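Local structure of ribulose bisphosphate carboxylase (Hyperthermus butylicus DSM 5456, 6HUN) at residues A[194-199]-A[232-237]; A[164-169]-A[198-203]; A[158-163]-A[263-268]; A[406-411]-A[420-425]; A[257-262]-A[288-293]. The protein probably catalyses the magnesium-dependent addition of carbon dioxide and water to ribulose 1,5-bisphosphate, giving two molecules of 3-phosphoglycerate in an archaeal AMP degradation pathway. All blocks are in the same frame, centred on the assembly; numbering follows the deposited sequence.

Overall arrangement
Following the chain from the N terminus, interaction 3 opens first, at helix 156-164, and closes a long loop when strand 265-269 comes up against that helix. Interactions 2 and 1 both nest inside this loop. Interaction 2 ties the turn after helix 156-164 to the start of strand 201-203, and interaction 1 opens on the stretch where interaction 2 ends, sharing Gly-198 and Ile-199, to join helices 184-196 and 216-234. Interaction 5 crosses interaction 3, its segments alternating with those of the other, and meets it through the neighbouring strands 265-269 and 291-295. Interaction 4 follows separately, closing a short loop between helices 405-409 and 415-431; Arg-423 reaches from it to interactions 1 and 2.

Interaction 1 of 5, residues A[194-199]-A[232-237]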
# COMPACT_ATOMS: atom_id res chain seq x y z
N ILE A 194 18.80 -26.12 -10.03
CA ILE A 194 19.05 -24.71 -10.35
C ILE A 194 20.44 -24.29 -9.87
O ILE A 194 21.27 -23.83 -10.65
CB ILE A 194 17.93 -23.83 -9.74
CG1 ILE A 194 16.62 -23.99 -10.54
CG2 ILE A 194 18.31 -22.34 -9.68
CD1 ILE A 194 15.35 -23.66 -9.76
N LEU A 195 20.72 -24.47 -8.57
CA LEU A 195 22.01 -24.00 -8.04
C LEU A 195 23.18 -24.78 -8.60
O LEU A 195 24.21 -24.19 -8.96
CB LEU A 195 22.01 -24.11 -6.53
CG LEU A 195 20.85 -23.38 -5.83
CD1 LEU A 195 21.05 -23.55 -4.37
CD2 LEU A 195 20.84 -21.92 -6.20
N ILE A 196 23.06 -26.11 -8.66
CA ILE A 196 24.16 -26.98 -9.10
C ILE A 196 24.73 -26.57 -10.45
O ILE A 196 25.93 -26.76 -10.71
CB ILE A 196 23.71 -28.46 -9.10
CG1 ILE A 196 24.90 -29.37 -8.88
CG2 ILE A 196 22.99 -28.84 -10.41
CD1 ILE A 196 25.41 -29.32 -7.46
N GLY A 197 23.92 -26.00 -11.33
CA GLY A 197 24.50 -25.62 -12.61
C GLY A 197 25.04 -24.21 -12.72
O GLY A 197 25.51 -23.84 -13.79
N GLY A 198 24.99 -23.39 -11.67
CA GLY A 198 25.57 -22.06 -11.78
C GLY A 198 24.70 -20.88 -11.36
O GLY A 198 25.17 -19.73 -11.34
N ILE A 199 23.43 -21.10 -11.06
CA ILE A 199 22.64 -19.97 -10.57
C ILE A 199 23.04 -19.71 -9.12
O ILE A 199 23.47 -20.62 -8.40
CB ILE A 199 21.13 -20.22 -10.76
CG1 ILE A 199 20.79 -20.32 -12.24
CG2 ILE A 199 20.26 -19.11 -10.07
CD1 ILE A 199 21.50 -19.31 -13.10
N LYS A 232 28.94 -27.36 -1.68
CA LYS A 232 30.02 -28.32 -1.46
C LYS A 232 30.55 -28.90 -2.77
O LYS A 232 31.74 -29.23 -2.87
CB LYS A 232 29.53 -29.40 -0.51
CG LYS A 232 29.59 -28.98 0.93
CD LYS A 232 28.83 -29.94 1.80
CE LYS A 232 28.85 -29.54 3.28
NZ LYS A 232 27.90 -30.32 4.11
N GLU A 233 29.68 -29.05 -3.76
CA GLU A 233 30.04 -29.61 -5.06
C GLU A 233 30.63 -28.57 -6.01
O GLU A 233 31.56 -28.87 -6.75
CB GLU A 233 28.81 -30.28 -5.67
CG GLU A 233 28.08 -31.12 -4.65
CD GLU A 233 27.64 -32.46 -5.17
OE1 GLU A 233 26.42 -32.71 -5.14
OE2 GLU A 233 28.52 -33.26 -5.59
N THR A 234 30.09 -27.35 -6.02
CA THR A 234 30.56 -26.29 -6.91
C THR A 234 31.72 -25.49 -6.34
O THR A 234 32.49 -24.91 -7.12
CB THR A 234 29.43 -25.29 -7.22
OG1 THR A 234 29.02 -24.70 -5.97
CG2 THR A 234 28.25 -25.97 -7.89
N GLY A 235 31.87 -25.43 -5.02
CA GLY A 235 32.79 -24.48 -4.43
C GLY A 235 32.30 -23.05 -4.36
O GLY A 235 33.06 -22.18 -3.90
N GLU A 236 31.06 -22.78 -4.77
CA GLU A 236 30.51 -21.43 -4.90
C GLU A 236 29.41 -21.28 -3.85
O GLU A 236 28.55 -22.15 -3.72
CB GLU A 236 29.92 -21.17 -6.30
CG GLU A 236 30.93 -21.36 -7.49
CD GLU A 236 30.34 -21.08 -8.91
OE1 GLU A 236 29.10 -21.22 -9.15
OE2 GLU A 236 31.13 -20.71 -9.81
N ARG A 237 29.47 -20.18 -3.10
CA ARG A 237 28.37 -19.77 -2.22
C ARG A 237 27.06 -19.56 -3.00
O ARG A 237 27.05 -19.15 -4.16
CB ARG A 237 28.76 -18.47 -1.50
CG ARG A 237 29.91 -18.55 -0.53
CD ARG A 237 30.74 -17.24 -0.44
NE ARG A 237 32.15 -17.47 -0.03
CZ ARG A 237 33.18 -17.74 -0.85
NH1 ARG A 237 33.03 -17.82 -2.17
NH2 ARG A 237 34.39 -17.94 -0.33
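The carboxylate of Glu-236 turns OE1 toward Gly-198, 4.5 Å from its CA, and the flat peptide carbonyl of Ile-196 meets a methyl: Thr-234 CG2 lies 3.7 Å from Ile-196 O. These touches join the C-terminal ends of two successive outer helices of the TIM barrel, 184-196 and 216-234. Each helix ends at a glycine with positive phi, and at Gly-198 the turn is a Schellman motif in which any side chain would run into the carbonyl oxygen of Gly-197.

Ile-196 also reaches across with its longer branch. CG1 stands anti to the backbone N (chi1 -153°), and a turn at chi2 (72°) brings CD1 to 4.0 Å from Glu-233 CB, the two side chains crossing at a slant. The acid end of Glu-233 is occupied elsewhere, with OE1 hydrogen-bonded to Tyr-192 OH. Glu-236 OE1 forms a salt bridge with Arg-423 NH1, and the same nitrogen bonds to Gly-198 O, so one arginine links both helix ends from outside the contact.

Replacing Thr-234 by an alanine is likely to open a gap beside Ile-196 O and to leave the backbone N of Glu-236 without its acceptor. Thr-234 OG1 does double duty: it is hydrogen-bonded to Ala-230 O one turn back, and it accepts from Glu-236 N at 3.0 Å, N-H...O angle 161°, which makes an ST turn.

Interaction 2 of 5, residues A[164-169]-A[198-203]; sequences LGIKDR and GIDLVK
Arg-169 and Asp-200 reach for each other head-on, their guanidinium and carboxylate planes only 19° apart. The grip is two-pronged: Arg-169 NH1 lies 3.0 Å from Asp-200 OD2 and Arg-169 NH2 lies 2.9 Å from Asp-200 OD1. Both bonds are nearly straight. Each oxygen sits almost in the guanidinium plane and is met on its syn side, a little out of the carboxylate plane. The arginine chain runs extended from CG to NE, which carries the charged group the full distance to its partner.

Ile-166 roofs this ion pair. Its CG2 sits 3.9 Å above the plane of the Arg-169 guanidinium, over the centre, while its other branch, with CG1 beside the backbone N (chi1 -56°), brings CD1 to 3.5 Å from Asp-200 OD1. One face of the guanidinium is thus covered by hydrocarbon, and a like charge, Arg-423, stands close to NH2. Further along, Leu-164 CD1 meets Leu-201 CD2 at 4.1 Å, these two side chains crossing at about a right angle.

Asp-200 OD2 has a second donor, the backbone N of Leu-172 in strand 171-174. A leucine in place of Arg-169 would probably take both bonds from the carboxylate, leaving OD2 with the Leu-172 N-H and the buried acid without this arginine's charge.

The arrangement belongs to the N-terminal rim of the TIM barrel, where the loop leading into the first strand is clamped to the start of the second; farther along that second strand stands Lys-203, unmodified here but predicted to bind magnesium as a carbamate.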
# COMPACT_ATOMS: atom_id res chain seq x y z
N LEU A 164 28.10 -13.45 -1.39
CA LEU A 164 28.15 -14.49 -2.41
C LEU A 164 29.58 -14.78 -2.90
O LEU A 164 29.78 -15.74 -3.65
CB LEU A 164 27.24 -14.11 -3.57
CG LEU A 164 25.76 -14.14 -3.12
CD1 LEU A 164 24.83 -13.62 -4.18
CD2 LEU A 164 25.30 -15.55 -2.68
N GLY A 165 30.54 -13.92 -2.57
CA GLY A 165 31.88 -14.06 -3.14
C GLY A 165 31.95 -13.82 -4.64
O GLY A 165 32.75 -14.46 -5.33
N ILE A 166 31.11 -12.93 -5.17
CA ILE A 166 30.99 -12.63 -6.60
C ILE A 166 31.49 -11.21 -6.81
O ILE A 166 30.78 -10.24 -6.53
CB ILE A 166 29.56 -12.82 -7.11
CG1 ILE A 166 29.08 -14.23 -6.79
CG2 ILE A 166 29.45 -12.47 -8.61
CD1 ILE A 166 27.66 -14.48 -7.06
N LYS A 167 32.71 -11.08 -7.33
CA LYS A 167 33.40 -9.79 -7.31
C LYS A 167 32.86 -8.79 -8.33
O LYS A 167 32.72 -7.61 -8.01
CB LYS A 167 34.90 -10.01 -7.53
CG LYS A 167 35.69 -8.72 -7.43
CD LYS A 167 37.19 -8.99 -7.41
CE LYS A 167 38.00 -7.71 -7.27
NZ LYS A 167 38.01 -6.91 -8.53
N ASP A 168 32.56 -9.23 -9.60
CA ASP A 168 32.41 -8.33 -10.74
C ASP A 168 31.20 -8.60 -11.61
O ASP A 168 30.55 -7.65 -12.02
CB ASP A 168 33.66 -8.38 -11.68
CG ASP A 168 34.91 -7.91 -11.00
OD1 ASP A 168 34.85 -6.82 -10.38
OD2 ASP A 168 35.93 -8.62 -11.05
N ARG A 169 30.90 -9.86 -11.92
CA ARG A 169 29.84 -10.20 -12.85
C ARG A 169 28.47 -9.90 -12.25
O ARG A 169 28.35 -9.72 -11.04
CB ARG A 169 29.93 -11.66 -13.25
CG ARG A 169 29.68 -12.64 -12.15
CD ARG A 169 29.43 -14.00 -12.72
NE ARG A 169 29.48 -15.07 -11.74
CZ ARG A 169 28.43 -15.44 -11.01
NH1 ARG A 169 27.26 -14.81 -11.14
NH2 ARG A 169 28.56 -16.44 -10.14
N GLY A 198 24.99 -23.39 -11.67
CA GLY A 198 25.57 -22.06 -11.78
C GLY A 198 24.70 -20.88 -11.36
O GLY A 198 25.17 -19.73 -11.34
N ILE A 199 23.43 -21.10 -11.06
CA ILE A 199 22.64 -19.97 -10.57
C ILE A 199 23.04 -19.71 -9.12
O ILE A 199 23.47 -20.62 -8.40
CB ILE A 199 21.13 -20.22 -10.76
CG1 ILE A 199 20.79 -20.32 -12.24
CG2 ILE A 199 20.26 -19.11 -10.07
CD1 ILE A 199 21.50 -19.31 -13.10
N ASP A 200 23.03 -18.43 -8.72
CA ASP A 200 23.55 -18.00 -7.43
C ASP A 200 22.45 -17.97 -6.37
O ASP A 200 22.72 -18.30 -5.22
CB ASP A 200 24.17 -16.60 -7.53
CG ASP A 200 25.16 -16.49 -8.69
OD1 ASP A 200 26.20 -17.24 -8.70
OD2 ASP A 200 24.88 -15.66 -9.59
N LEU A 201 21.24 -17.62 -6.77
CA LEU A 201 20.13 -17.41 -5.83
C LEU A 201 18.90 -18.13 -6.35
O LEU A 201 18.55 -17.99 -7.53
CB LEU A 201 19.80 -15.93 -5.63
CG LEU A 201 20.93 -15.06 -5.09
CD1 LEU A 201 20.54 -13.63 -5.36
CD2 LEU A 201 21.11 -15.27 -3.60
N VAL A 202 18.25 -18.92 -5.48
CA VAL A 202 16.93 -19.44 -5.80
C VAL A 202 15.92 -18.52 -5.12
O VAL A 202 16.17 -18.02 -4.02
CB VAL A 202 16.79 -20.92 -5.36
CG1 VAL A 202 17.29 -21.10 -3.97
CG2 VAL A 202 15.34 -21.40 -5.50
N LYS A 203 14.85 -18.21 -5.81
CA LYS A 203 13.95 -17.15 -5.35
C LYS A 203 12.54 -17.67 -5.26
O LYS A 203 12.01 -18.22 -6.22
CB LYS A 203 14.01 -15.96 -6.30
CG LYS A 203 13.21 -14.69 -5.95
CD LYS A 203 13.44 -13.75 -7.16
CE LYS A 203 12.75 -12.42 -7.00
NZ LYS A 203 11.63 -12.17 -7.98

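Interaction 3 of 5, residues A[158-163]-A[263-268]; sequences QGVREI and NKFIMI
Val-160 and Ile-163 of helix 156-164 press against Phe-265, where the fourth strand of the TIM barrel begins. The helix lies across the N-terminal end of the barrel: Val-160 also touches Ala-291 of the next strand, consistent with a plug that closes this end, opposite the active-site mouth. Away from this contact Arg-161 ties the helix to other parts of the fold, its NH2 in a salt bridge with Asp-399 and its NH1 bonded to the carbonyls of Ile-166 and Arg-169.

The apolar contacts carry the interface. Ile-163 and Phe-265 run antiparallel alongside one another, and Ile-163 CG2 comes to 3.7 Å from Phe-265 CE2 and 3.9 Å from Phe-265 CZ, approaching the ring obliquely. CG1 lies beside the backbone N (chi1 -74°), leaving the short branch CG2, anti to that N, to do the touching. Val-160 comes in differently, across the phenylalanine side chain instead of along it; its CG1 lies near the ring plane, at the edge, 4.1 Å from Phe-265 CE1. Two methyls from successive turns of the helix therefore border the far end of one buried ring, whose other neighbours include Leu-241 and Ala-291 on the adjoining strands.

One polar residue takes part at the margin. Lys-264 offers hydrocarbon to the helix and its charge to Asp-289: the chain bends at chi2 and chi3 on the way to the salt bridge made by NZ, while near its root Lys-264 CB packs 3.9 Å from Ile-163 CG2.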
# COMPACT_ATOMS: atom_id res chain seq x y z
N GLN A 158 27.76 -3.94 -2.43
CA GLN A 158 29.05 -4.52 -2.04
C GLN A 158 28.88 -5.58 -0.97
O GLN A 158 29.57 -6.60 -0.98
CB GLN A 158 30.01 -3.42 -1.62
CG GLN A 158 30.52 -2.54 -2.82
CD GLN A 158 30.96 -3.29 -4.12
OE1 GLN A 158 31.72 -4.27 -4.10
NE2 GLN A 158 30.49 -2.79 -5.26
N GLY A 159 27.92 -5.39 -0.04
CA GLY A 159 27.74 -6.41 0.97
C GLY A 159 27.15 -7.69 0.43
O GLY A 159 27.48 -8.78 0.93
N VAL A 160 26.27 -7.60 -0.58
CA VAL A 160 25.73 -8.80 -1.21
C VAL A 160 26.82 -9.49 -2.02
O VAL A 160 26.94 -10.73 -2.02
CB VAL A 160 24.55 -8.43 -2.11
CG1 VAL A 160 24.12 -9.60 -3.02
CG2 VAL A 160 23.34 -7.82 -1.17
N ARG A 161 27.61 -8.71 -2.74
CA ARG A 161 28.71 -9.37 -3.48
C ARG A 161 29.63 -10.11 -2.51
O ARG A 161 30.24 -11.14 -2.85
CB ARG A 161 29.50 -8.34 -4.28
CG ARG A 161 28.77 -7.76 -5.48
CD ARG A 161 29.73 -6.93 -6.32
NE ARG A 161 29.14 -6.59 -7.61
CZ ARG A 161 28.91 -7.44 -8.61
NH1 ARG A 161 29.24 -8.72 -8.52
NH2 ARG A 161 28.32 -6.99 -9.71
N GLU A 162 29.81 -9.55 -1.32
CA GLU A 162 30.75 -10.20 -0.41
C GLU A 162 30.13 -11.45 0.18
O GLU A 162 30.82 -12.46 0.35
CB GLU A 162 31.21 -9.25 0.69
CG GLU A 162 32.08 -8.12 0.15
CD GLU A 162 32.03 -6.89 1.06
OE1 GLU A 162 33.08 -6.22 1.20
OE2 GLU A 162 30.94 -6.60 1.62
N ILE A 163 28.83 -11.41 0.50
CA ILE A 163 28.09 -12.61 0.90
C ILE A 163 28.27 -13.75 -0.12
O ILE A 163 28.56 -14.91 0.24
CB ILE A 163 26.60 -12.28 1.09
CG1 ILE A 163 26.37 -11.50 2.38
CG2 ILE A 163 25.76 -13.57 1.02
CD1 ILE A 163 24.94 -10.82 2.38
N ASN A 263 21.09 -18.93 6.30
CA ASN A 263 20.81 -18.22 5.05
C ASN A 263 20.94 -16.72 5.30
O ASN A 263 20.69 -16.24 6.41
CB ASN A 263 19.41 -18.56 4.52
CG ASN A 263 19.16 -18.03 3.11
OD1 ASN A 263 19.84 -18.44 2.18
ND2 ASN A 263 18.16 -17.14 2.95
N LYS A 264 21.32 -15.98 4.25
CA LYS A 264 21.71 -14.59 4.40
C LYS A 264 20.70 -13.62 3.78
O LYS A 264 20.93 -12.41 3.82
CB LYS A 264 23.07 -14.32 3.80
CG LYS A 264 24.20 -15.14 4.54
CD LYS A 264 24.29 -14.62 5.97
CE LYS A 264 25.28 -13.44 6.05
NZ LYS A 264 25.40 -12.87 7.43
N PHE A 265 19.60 -14.14 3.27
CA PHE A 265 18.65 -13.31 2.53
C PHE A 265 17.22 -13.58 3.00
O PHE A 265 16.84 -14.73 3.29
CB PHE A 265 18.69 -13.60 1.04
CG PHE A 265 20.02 -13.35 0.41
CD1 PHE A 265 20.25 -12.13 -0.25
CD2 PHE A 265 21.03 -14.32 0.44
CE1 PHE A 265 21.44 -11.86 -0.85
CE2 PHE A 265 22.27 -14.07 -0.20
CZ PHE A 265 22.44 -12.81 -0.84
N ILE A 266 16.39 -12.51 3.00
CA ILE A 266 14.94 -12.63 3.10
C ILE A 266 14.34 -11.80 1.98
O ILE A 266 14.97 -10.84 1.51
CB ILE A 266 14.39 -12.17 4.50
CG1 ILE A 266 14.87 -10.74 4.79
CG2 ILE A 266 14.89 -13.19 5.55
CD1 ILE A 266 14.25 -10.01 6.09
N MET A 267 13.16 -12.19 1.52
CA MET A 267 12.38 -11.41 0.58
C MET A 267 11.10 -10.96 1.25
O MET A 267 10.47 -11.74 1.97
CB MET A 267 12.06 -12.24 -0.68
CG MET A 267 11.10 -11.59 -1.64
SD MET A 267 11.09 -12.82 -3.01
CE MET A 267 9.41 -12.74 -3.57
N ILE A 268 10.68 -9.73 0.93
CA ILE A 268 9.42 -9.18 1.47
C ILE A 268 8.70 -8.41 0.36
O ILE A 268 9.32 -7.70 -0.45
CB ILE A 268 9.64 -8.31 2.69
CG1 ILE A 268 8.26 -7.86 3.23
CG2 ILE A 268 10.47 -7.05 2.36
CD1 ILE A 268 8.36 -7.39 4.62

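Interaction 4 of 5, residues A[406-411]-A[420-425]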
# COMPACT_ATOMS: atom_id res chain seq x y z
N GLY A 406 13.07 -18.55 -17.34
CA GLY A 406 12.74 -19.29 -18.55
C GLY A 406 13.98 -19.83 -19.24
O GLY A 406 14.04 -21.00 -19.61
N GLY A 407 15.03 -18.99 -19.35
CA GLY A 407 16.27 -19.43 -19.97
C GLY A 407 16.89 -20.63 -19.30
O GLY A 407 17.58 -21.43 -19.95
N VAL A 408 16.63 -20.81 -18.00
CA VAL A 408 17.28 -21.86 -17.22
C VAL A 408 16.47 -23.14 -17.21
O VAL A 408 16.96 -24.21 -17.59
CB VAL A 408 17.55 -21.35 -15.79
CG1 VAL A 408 17.77 -22.52 -14.82
CG2 VAL A 408 18.74 -20.42 -15.77
N LEU A 409 15.21 -23.05 -16.78
CA LEU A 409 14.35 -24.22 -16.65
C LEU A 409 13.89 -24.78 -17.98
O LEU A 409 13.47 -25.94 -18.05
CB LEU A 409 13.16 -23.86 -15.75
CG LEU A 409 13.62 -23.07 -14.54
CD1 LEU A 409 12.44 -22.36 -13.83
CD2 LEU A 409 14.29 -24.01 -13.60
N GLY A 410 13.97 -23.99 -19.06
CA GLY A 410 13.54 -24.43 -20.36
C GLY A 410 14.64 -24.95 -21.28
O GLY A 410 14.36 -25.23 -22.45
N HIS A 411 15.87 -25.08 -20.79
CA HIS A 411 16.98 -25.52 -21.65
C HIS A 411 16.78 -26.96 -22.12
O HIS A 411 16.42 -27.83 -21.32
CB HIS A 411 18.31 -25.38 -20.91
CG HIS A 411 19.52 -25.45 -21.80
ND1 HIS A 411 20.27 -26.60 -21.96
CD2 HIS A 411 20.13 -24.50 -22.56
CE1 HIS A 411 21.27 -26.36 -22.79
NE2 HIS A 411 21.21 -25.10 -23.17
N ARG A 420 24.17 -23.44 -16.73
CA ARG A 420 25.51 -23.30 -17.29
C ARG A 420 25.49 -22.42 -18.53
O ARG A 420 26.39 -21.59 -18.73
CB ARG A 420 26.12 -24.67 -17.59
CG ARG A 420 27.57 -24.72 -17.19
CD ARG A 420 27.93 -26.11 -16.70
NE ARG A 420 27.33 -27.13 -17.56
CZ ARG A 420 26.47 -28.04 -17.12
NH1 ARG A 420 26.14 -28.07 -15.83
NH2 ARG A 420 25.95 -28.93 -17.97
N ALA A 421 24.46 -22.56 -19.37
CA ALA A 421 24.37 -21.71 -20.55
C ALA A 421 24.32 -20.24 -20.17
O ALA A 421 25.06 -19.42 -20.72
CB ALA A 421 23.17 -22.12 -21.40
N VAL A 422 23.46 -19.89 -19.19
CA VAL A 422 23.40 -18.50 -18.74
C VAL A 422 24.76 -18.02 -18.25
O VAL A 422 25.18 -16.90 -18.57
CB VAL A 422 22.33 -18.34 -17.64
CG1 VAL A 422 22.51 -17.02 -16.90
CG2 VAL A 422 20.97 -18.39 -18.23
N ARG A 423 25.46 -18.84 -17.45
CA ARG A 423 26.78 -18.46 -16.93
C ARG A 423 27.79 -18.30 -18.06
O ARG A 423 28.62 -17.39 -18.04
CB ARG A 423 27.27 -19.50 -15.92
CG ARG A 423 26.59 -19.46 -14.53
CD ARG A 423 27.05 -18.26 -13.65
NE ARG A 423 28.47 -18.28 -13.31
CZ ARG A 423 29.00 -18.87 -12.24
NH1 ARG A 423 28.23 -19.54 -11.38
NH2 ARG A 423 30.31 -18.81 -12.01
N GLN A 424 27.73 -19.17 -19.06
CA GLN A 424 28.65 -19.00 -20.18
C GLN A 424 28.31 -17.73 -20.95
O GLN A 424 29.21 -16.99 -21.37
CB GLN A 424 28.62 -20.22 -21.08
CG GLN A 424 29.09 -21.46 -20.39
CD GLN A 424 28.70 -22.71 -21.12
OE1 GLN A 424 27.87 -22.69 -22.04
NE2 GLN A 424 29.35 -23.82 -20.77
N ALA A 425 27.01 -17.45 -21.12
CA ALA A 425 26.60 -16.22 -21.78
C ALA A 425 27.12 -15.01 -21.02
O ALA A 425 27.63 -14.07 -21.63
CB ALA A 425 25.08 -16.19 -21.91
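Val-408 overlaps Val-422 through one methyl each, CG2 on CG2 at 3.9 Å, the two side chains set nearly perpendicular. In both valines CG1 is the branch anti to the backbone N (chi1 160° in Val-408 and 165° in Val-422), which leaves CG2 beside the N to face the partner. Gly-407, next in the chain to Val-408, presents only its backbone to Val-422.

The second touch is made by His-411, just past the end of helix 405-409. Its imidazole comes obliquely onto Ala-421, with His-411 NE2 and His-411 CD2 each 4.0 Å from Ala-421 CB. Both ring nitrogens have partners outside the contact: NE2 bonds to Glu-444 O, and ND1 weakly to the backbone N of Asp-413. The bond at NE2, with the weak one at ND1, probably sets the rotation of the ring and leaves CD2 and NE2 close to the alanine methyl.

Helix 405-409 follows the eighth strand of the TIM barrel, and Gly-406 in it is one of the residues predicted to bind substrate. The contact lays this short helix against the long helix 415-431, with Val-408 also touching Thr-174 and Val-422 touching Leu-172 on the first strand.

No hydrogen bond crosses between the two segments, and the contact rests on van der Waals packing of methyls and one imidazole. With a carbonyl oxygen at NE2 and a backbone N-H at ND1, His-411 is probably neutral, its proton on NE2, and can lie buried against alanine without a counter-charge.

Interaction 5 of 5, residues A[257-262]-A[288-293]; sequences LVADYG and YDLAIH
Two helix ends of the TIM barrel meet here, each closed by a Schellman motif: helix 248-260 stops at Gly-262, and Asp-289, with positive phi, ends the next one before strand 291-295. Ala-259, in the last turn of the first helix, is the residue that touches both Tyr-288 and Leu-290. Its CB lies 3.8 Å from Tyr-288 CB and 3.9 Å from Tyr-288 CG, and it is equally near CD1, so the methyl sits at the root of the tyrosine, approaching the ring obliquely.

On its other contact the same methyl meets Leu-290, whose CD2 is 4.4 Å from Ala-259 CB and also 4.4 Å from Ala-259 CA. Leu-290 points its side chain at the helix from the short connection after Asp-289, CG lying beside the backbone N (chi1 -54°). With its small side chain, Ala-259 lets the backbones approach to 6.2 Å between the CA atoms of Ala-259 and Tyr-288. No hydrogen bond links the two segments. The helix end holds itself instead, Gly-262 N bonding to Ala-259 O at 2.9 Å.

Around this joint, Tyr-288 continues along helix 248-260 to touch Ile-255 and Lys-256, and Leu-290 lies on Ile-255 and on Ile-266 of strand 265-269. On another flank of helix 248-260, Leu-257 packs on Glu-217 and Tyr-261 on Leu-220 and Lys-221 of helix 216-234, so the helix is wedged between its two neighbours around the barrel.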
# COMPACT_ATOMS: atom_id res chain seq x y z
N LEU A 257 14.04 -17.92 11.64
CA LEU A 257 14.34 -19.25 11.11
C LEU A 257 15.32 -19.18 9.94
O LEU A 257 16.22 -20.02 9.83
CB LEU A 257 13.06 -19.94 10.66
CG LEU A 257 12.07 -20.58 11.64
CD1 LEU A 257 10.84 -20.90 10.82
CD2 LEU A 257 12.68 -21.86 12.29
N VAL A 258 15.14 -18.20 9.05
CA VAL A 258 16.11 -17.98 7.96
C VAL A 258 17.51 -17.76 8.54
O VAL A 258 18.50 -18.35 8.08
CB VAL A 258 15.66 -16.78 7.10
CG1 VAL A 258 16.89 -16.34 6.20
CG2 VAL A 258 14.48 -17.18 6.28
N ALA A 259 17.61 -16.85 9.50
CA ALA A 259 18.90 -16.57 10.13
C ALA A 259 19.48 -17.82 10.81
O ALA A 259 20.66 -18.14 10.64
CB ALA A 259 18.72 -15.43 11.15
N ASP A 260 18.65 -18.55 11.59
CA ASP A 260 19.16 -19.73 12.30
C ASP A 260 19.65 -20.82 11.36
O ASP A 260 20.50 -21.63 11.76
CB ASP A 260 18.08 -20.30 13.21
CG ASP A 260 17.78 -19.39 14.36
OD1 ASP A 260 18.64 -18.50 14.59
OD2 ASP A 260 16.73 -19.54 15.04
N TYR A 261 19.12 -20.89 10.13
CA TYR A 261 19.60 -21.86 9.16
C TYR A 261 20.79 -21.36 8.36
O TYR A 261 21.23 -22.06 7.44
CB TYR A 261 18.49 -22.29 8.19
CG TYR A 261 17.56 -23.36 8.74
CD1 TYR A 261 17.91 -24.70 8.74
CD2 TYR A 261 16.35 -23.02 9.27
CE1 TYR A 261 17.06 -25.65 9.24
CE2 TYR A 261 15.50 -23.96 9.75
CZ TYR A 261 15.85 -25.27 9.74
OH TYR A 261 14.98 -26.18 10.26
N GLY A 262 21.41 -20.25 8.75
CA GLY A 262 22.60 -19.84 8.05
C GLY A 262 22.35 -19.23 6.67
O GLY A 262 23.31 -19.05 5.94
N TYR A 288 20.24 -9.62 12.66
CA TYR A 288 20.59 -10.95 12.21
C TYR A 288 21.55 -10.95 11.04
O TYR A 288 21.83 -12.02 10.46
CB TYR A 288 19.33 -11.73 11.82
CG TYR A 288 18.34 -12.04 12.94
CD1 TYR A 288 18.69 -12.81 14.04
CD2 TYR A 288 17.02 -11.61 12.82
CE1 TYR A 288 17.74 -13.08 15.04
CE2 TYR A 288 16.09 -11.87 13.78
CZ TYR A 288 16.46 -12.59 14.89
OH TYR A 288 15.48 -12.83 15.80
N ASP A 289 22.04 -9.78 10.63
CA ASP A 289 23.05 -9.67 9.57
C ASP A 289 22.57 -10.28 8.23
O ASP A 289 23.27 -11.06 7.59
CB ASP A 289 24.38 -10.29 10.03
CG ASP A 289 25.58 -9.78 9.23
OD1 ASP A 289 25.63 -8.59 8.89
OD2 ASP A 289 26.52 -10.58 8.95
N LEU A 290 21.38 -9.82 7.76
CA LEU A 290 20.76 -10.32 6.54
C LEU A 290 20.67 -9.20 5.49
O LEU A 290 20.74 -8.01 5.80
CB LEU A 290 19.31 -10.87 6.81
CG LEU A 290 19.12 -11.94 7.91
CD1 LEU A 290 17.67 -12.27 8.21
CD2 LEU A 290 19.95 -13.21 7.54
N ALA A 291 20.53 -9.59 4.23
CA ALA A 291 20.15 -8.71 3.14
C ALA A 291 18.67 -8.93 2.83
O ALA A 291 18.12 -10.02 3.07
CB ALA A 291 21.01 -9.00 1.87
N ILE A 292 18.02 -7.91 2.22
CA ILE A 292 16.59 -7.93 1.93
C ILE A 292 16.35 -7.74 0.45
O ILE A 292 16.77 -6.72 -0.11
CB ILE A 292 15.83 -6.81 2.66
CG1 ILE A 292 16.05 -6.96 4.19
CG2 ILE A 292 14.29 -6.78 2.18
CD1 ILE A 292 15.37 -5.87 4.94
N HIS A 293 15.61 -8.67 -0.14
CA HIS A 293 15.11 -8.51 -1.49
C HIS A 293 13.70 -7.90 -1.39
O HIS A 293 12.78 -8.55 -0.87
CB HIS A 293 15.07 -9.85 -2.19
CG HIS A 293 14.66 -9.76 -3.63
ND1 HIS A 293 15.55 -9.99 -4.67
CD2 HIS A 293 13.47 -9.47 -4.21
CE1 HIS A 293 14.91 -9.87 -5.82
NE2 HIS A 293 13.65 -9.53 -5.57